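Local coordinates for N-acetylneuraminic acid (Sialic acid) synthetase (Leptospira borgpetersenii serovar Hardjo-bovis, PDB 6NCS), which binds a manganese ion and probably catalyses formation of a sialic acid or its 9-phosphate as a synthase of the NeuB family, at residues N64-F69 and P81-K86; S128-I131 and T135-E138. One frame throughout, in Å; residues are numbered along the deposited sequence.

How the interactions relate
Interaction 1 (64-69 with 81-86) and interaction 2 (128-131 with 135-138) follow one another along the chain, both in segments that come after strands of the TIM-type barrel: 57-62 for the first, 123-126 for the second, with strand 102-107 between them in sequence. Their centres lie about 17 Å apart and their nearest atoms about 6 Å, so they do not touch. F108, just beyond strand 102-107, meets R68 of one and D130 of the other. The second subunit joins them too: its R288 makes salt bridges to E67 and D130, while its K290 reaches E67 and T135. Two local contacts that follow different barrel strands thus become parts of one subunit interface.

Interaction 1 of 2, residues N64-F69 and P81-K86; sequences NSEERF and PAEFGK
N64 and E83 meet through a water: N64 ND2 donates to it at 2.8 Å, and the water in turn donates to E83 OE1 at 2.7 Å. The other branch of the amide faces its own helix. With CG anti to the backbone N (chi1 171°), OD1 reaches E67 N at 2.8 Å, the N-cap bond that starts helix 65-69. One amide therefore serves both the helix end and the solvent-mediated link.

S65, the first residue of the helix, makes the direct contact. Its backbone N donates to E83 OE2 at 2.8 Å, coming from above the carboxylate plane, while its OG donates at 2.6 Å to the anti lone pair of that same oxygen, E83 OE2. This oxygen is gripped twice by a single residue, from two different directions, and E83 OE1 is left to the water. The E83 chain is extended beyond CG, which carries the carboxylate across to the helix start. There the backbone N-H groups and the helix dipole would be expected to stabilise a negative charge.

E66 brings a second acid near: its OE1 stands 4.5 Å from E83 OE2. The two like charges share a counterion, since K80 NZ forms a salt bridge with each. E67 pairs instead with R288 and K290 of the second subunit.

The whole is a short helix following barrel strand 57-62 and tied to the loop that precedes helix 86-98. Y63, just after that strand, packs against E83, and the intervening helix 73-79 packs against S65 through V79 and against F69 through A75, V76 and V79.

Interaction 2 of 2, residues S128-I131 and T135-E138; sequences SCDI and TLLE
D130 meets L136, and the backbone of 130-131 meets L137, where a beta-alpha unit of the TIM-type barrel turns from strand 123-126 into helix 134-143. No hydrogen bond spans the two segments; the contact is van der Waals, mainly between oxygens of the loop and the branched ends of two leucines, and all four touching residues are buried.

Among the side chains, D130 and L136 cross obliquely. L136 projects CD2 at the aspartate, 3.6 Å from D130 OD2 and 3.9 Å from D130 CG. CG of L136 lies anti to its own backbone N (chi1 -177°), and from there CD2 carries on in an extended line toward the loop, while the side chain also packs on I126 of the strand.

Polar links surround this van der Waals contact. D130 OD1 forms a salt bridge with R288 of the second subunit and accepts from N133 ND2; N133 OD1 in turn accepts from the backbone N of L136. N133 thereby joins the aspartate to the first turn of the helix. The D130 side chain is about 11 Å from the bound manganese ion.

Contacts with the backbone complete the account. The L137 isobutyl group spreads over two successive carbonyls: CG is 3.7 Å from D130 O, CD2 is 3.8 Å from that same oxygen, and CD1 approaches I131 O to 3.4 Å.

Interaction 1 of 2, residues N64-F69 and P81-K86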
loop_
_atom_site.group_PDB
_atom_site.type_symbol
_atom_site.label_atom_id
_atom_site.label_comp_id
_atom_site.label_asym_id
_atom_site.label_seq_id
_atom_site.Cartn_x
_atom_site.Cartn_y
_atom_site.Cartn_z
ATOM N N ASN A 64 -36.098 7.658 -1.283
ATOM C CA ASN A 64 -37.225 8.025 -2.131
ATOM C C ASN A 64 -36.667 8.614 -3.422
ATOM O O ASN A 64 -35.849 9.541 -3.381
ATOM C CB ASN A 64 -38.137 9.028 -1.421
ATOM C CG ASN A 64 -39.200 9.605 -2.340
ATOM O OD1 ASN A 64 -39.044 10.700 -2.876
ATOM N ND2 ASN A 64 -40.292 8.864 -2.521
ATOM N N SER A 65 -37.095 8.062 -4.562
ATOM C CA SER A 65 -36.509 8.436 -5.850
ATOM C C SER A 65 -36.625 9.934 -6.113
ATOM O O SER A 65 -35.648 10.582 -6.512
ATOM C CB SER A 65 -37.183 7.650 -6.975
ATOM O OG SER A 65 -37.015 6.253 -6.790
ATOM N N GLU A 66 -37.823 10.496 -5.919
ATOM C CA GLU A 66 -38.038 11.914 -6.196
ATOM C C GLU A 66 -37.214 12.800 -5.265
ATOM O O GLU A 66 -36.678 13.833 -5.687
ATOM C CB GLU A 66 -39.524 12.250 -6.078
ATOM C CG GLU A 66 -40.375 11.711 -7.217
ATOM C CD GLU A 66 -40.858 10.289 -6.990
ATOM O OE1 GLU A 66 -40.449 9.655 -5.992
ATOM O OE2 GLU A 66 -41.667 9.809 -7.814
ATOM N N GLU A 67 -37.114 12.425 -3.990
ATOM C CA GLU A 67 -36.276 13.180 -3.069
ATOM C C GLU A 67 -34.820 13.131 -3.515
ATOM O O GLU A 67 -34.095 14.134 -3.452
ATOM C CB GLU A 67 -36.434 12.610 -1.658
ATOM C CG GLU A 67 -35.939 13.498 -0.536
ATOM C CD GLU A 67 -34.440 13.427 -0.327
ATOM O OE1 GLU A 67 -33.800 12.445 -0.777
ATOM O OE2 GLU A 67 -33.899 14.368 0.299
ATOM N N ARG A 68 -34.389 11.974 -4.001
ATOM C CA ARG A 68 -32.981 11.761 -4.295
ATOM C C ARG A 68 -32.563 12.456 -5.586
ATOM O O ARG A 68 -31.446 12.980 -5.680
ATOM C CB ARG A 68 -32.711 10.263 -4.372
ATOM C CG ARG A 68 -31.271 9.877 -4.608
ATOM C CD ARG A 68 -31.159 8.372 -4.554
ATOM N NE ARG A 68 -29.825 7.875 -4.860
ATOM C CZ ARG A 68 -29.480 6.599 -4.742
ATOM N NH1 ARG A 68 -30.381 5.707 -4.327
ATOM N NH2 ARG A 68 -28.244 6.212 -5.031
ATOM N N PHE A 69 -33.435 12.477 -6.600
ATOM C CA PHE A 69 -33.020 12.972 -7.908
ATOM C C PHE A 69 -33.814 14.156 -8.431
ATOM O O PHE A 69 -33.428 14.719 -9.461
ATOM C CB PHE A 69 -33.050 11.836 -8.942
ATOM C CG PHE A 69 -31.979 10.812 -8.723
ATOM C CD1 PHE A 69 -30.645 11.143 -8.911
ATOM C CD2 PHE A 69 -32.293 9.535 -8.293
ATOM C CE1 PHE A 69 -29.653 10.216 -8.694
ATOM C CE2 PHE A 69 -31.306 8.600 -8.072
ATOM C CZ PHE A 69 -29.978 8.939 -8.275
ATOM N N PRO A 81 -38.150 1.535 -9.516
ATOM C CA PRO A 81 -38.467 0.122 -9.251
ATOM C C PRO A 81 -37.623 -0.509 -8.165
ATOM O O PRO A 81 -38.051 -1.514 -7.594
ATOM C CB PRO A 81 -38.211 -0.562 -10.603
ATOM C CG PRO A 81 -38.345 0.514 -11.596
ATOM C CD PRO A 81 -37.809 1.742 -10.936
ATOM N N ALA A 82 -36.445 0.029 -7.871
ATOM C CA ALA A 82 -35.536 -0.580 -6.911
ATOM C C ALA A 82 -35.768 -0.100 -5.487
ATOM O O ALA A 82 -35.005 -0.474 -4.593
ATOM C CB ALA A 82 -34.083 -0.309 -7.321
ATOM N N GLU A 83 -36.800 0.708 -5.246
ATOM C CA GLU A 83 -37.089 1.139 -3.886
ATOM C C GLU A 83 -37.548 -0.045 -3.048
ATOM O O GLU A 83 -38.399 -0.831 -3.479
ATOM C CB GLU A 83 -38.163 2.225 -3.883
ATOM C CG GLU A 83 -37.675 3.591 -4.343
ATOM C CD GLU A 83 -38.718 4.684 -4.159
ATOM O OE1 GLU A 83 -39.636 4.498 -3.335
ATOM O OE2 GLU A 83 -38.619 5.729 -4.841
ATOM N N PHE A 84 -36.984 -0.174 -1.853
ATOM C CA PHE A 84 -37.475 -1.097 -0.840
ATOM C C PHE A 84 -38.016 -0.310 0.345
ATOM O O PHE A 84 -37.568 0.802 0.629
ATOM C CB PHE A 84 -36.375 -2.038 -0.348
ATOM C CG PHE A 84 -36.111 -3.202 -1.264
ATOM C CD1 PHE A 84 -37.132 -3.755 -2.023
ATOM C CD2 PHE A 84 -34.839 -3.749 -1.354
ATOM C CE1 PHE A 84 -36.884 -4.825 -2.865
ATOM C CE2 PHE A 84 -34.594 -4.826 -2.187
ATOM C CZ PHE A 84 -35.614 -5.360 -2.945
ATOM N N GLY A 85 -38.969 -0.905 1.049
ATOM C CA GLY A 85 -39.497 -0.273 2.237
ATOM C C GLY A 85 -39.262 -1.103 3.478
ATOM O O GLY A 85 -38.589 -2.136 3.418
ATOM N N LYS A 86 -39.847 -0.675 4.598
ATOM C CA LYS A 86 -39.601 -1.331 5.879
ATOM C C LYS A 86 -39.850 -2.835 5.811
ATOM O O LYS A 86 -39.060 -3.625 6.340
ATOM C CB LYS A 86 -40.474 -0.689 6.958
ATOM C CG LYS A 86 -40.167 -1.139 8.382
ATOM C CD LYS A 86 -41.060 -0.411 9.380
ATOM C CE LYS A 86 -40.767 -0.808 10.823
ATOM N NZ LYS A 86 -41.556 0.022 11.779
HETATM O O HOH W 1 -40.418 6.256 -1.499
#

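Interaction 2 of 2, residues S128-I131 and T135-E138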
loop_
_atom_site.group_PDB
_atom_site.type_symbol
_atom_site.label_atom_id
_atom_site.label_comp_id
_atom_site.label_asym_id
_atom_site.label_seq_id
_atom_site.Cartn_x
_atom_site.Cartn_y
_atom_site.Cartn_z
ATOM N N SER A 128 -21.433 9.434 -0.597
ATOM C CA SER A 128 -20.534 10.548 -0.893
ATOM C C SER A 128 -21.309 11.809 -1.237
ATOM O O SER A 128 -20.957 12.905 -0.787
ATOM C CB SER A 128 -19.592 10.193 -2.043
ATOM O OG SER A 128 -18.700 9.147 -1.676
ATOM N N CYS A 129 -22.370 11.673 -2.035
ATOM C CA CYS A 129 -23.151 12.830 -2.449
ATOM C C CYS A 129 -23.808 13.553 -1.283
ATOM O O CYS A 129 -24.318 14.663 -1.478
ATOM C CB CYS A 129 -24.227 12.397 -3.445
ATOM S SG CYS A 129 -25.500 11.328 -2.703
ATOM N N ASP A 130 -23.823 12.959 -0.087
ATOM C CA ASP A 130 -24.446 13.576 1.073
ATOM C C ASP A 130 -23.421 14.090 2.074
ATOM O O ASP A 130 -23.762 14.368 3.225
ATOM C CB ASP A 130 -25.412 12.592 1.731
ATOM C CG ASP A 130 -26.699 12.488 0.959
ATOM O OD1 ASP A 130 -27.092 13.531 0.388
ATOM O OD2 ASP A 130 -27.299 11.391 0.892
ATOM N N ILE A 131 -22.165 14.245 1.655
ATOM C CA ILE A 131 -21.167 14.753 2.586
ATOM C C ILE A 131 -21.402 16.218 2.925
ATOM O O ILE A 131 -20.835 16.717 3.903
ATOM C CB ILE A 131 -19.752 14.498 2.023
ATOM C CG1 ILE A 131 -18.702 14.710 3.121
ATOM C CG2 ILE A 131 -19.495 15.374 0.797
ATOM C CD1 ILE A 131 -17.399 14.002 2.883
ATOM N N THR A 135 -28.441 18.327 7.232
ATOM C CA THR A 135 -29.582 17.772 7.950
ATOM C C THR A 135 -29.436 16.264 8.137
ATOM O O THR A 135 -29.672 15.734 9.228
ATOM C CB THR A 135 -30.877 18.100 7.208
ATOM O OG1 THR A 135 -31.074 19.519 7.197
ATOM C CG2 THR A 135 -32.064 17.437 7.886
ATOM N N LEU A 136 -29.036 15.554 7.081
ATOM C CA LEU A 136 -28.921 14.102 7.182
ATOM C C LEU A 136 -27.733 13.700 8.051
ATOM O O LEU A 136 -27.826 12.757 8.851
ATOM C CB LEU A 136 -28.808 13.491 5.782
ATOM C CG LEU A 136 -28.759 11.963 5.674
ATOM C CD1 LEU A 136 -30.061 11.366 6.192
ATOM C CD2 LEU A 136 -28.524 11.530 4.231
ATOM N N LEU A 137 -26.605 14.397 7.908
ATOM C CA LEU A 137 -25.446 14.105 8.751
ATOM C C LEU A 137 -25.767 14.316 10.222
ATOM O O LEU A 137 -25.416 13.490 11.071
ATOM C CB LEU A 137 -24.266 14.982 8.343
ATOM C CG LEU A 137 -23.719 14.796 6.939
ATOM C CD1 LEU A 137 -22.701 15.890 6.653
ATOM C CD2 LEU A 137 -23.082 13.418 6.816
ATOM N N GLU A 138 -26.421 15.436 10.547
ATOM C CA GLU A 138 -26.772 15.702 11.935
ATOM C C GLU A 138 -27.718 14.634 12.474
ATOM O O GLU A 138 -27.625 14.246 13.643
ATOM C CB GLU A 138 -27.391 17.099 12.061
ATOM C CG GLU A 138 -26.351 18.220 12.011
ATOM C CD GLU A 138 -26.967 19.609 12.063
ATOM O OE1 GLU A 138 -28.157 19.755 11.706
ATOM O OE2 GLU A 138 -26.255 20.559 12.455
#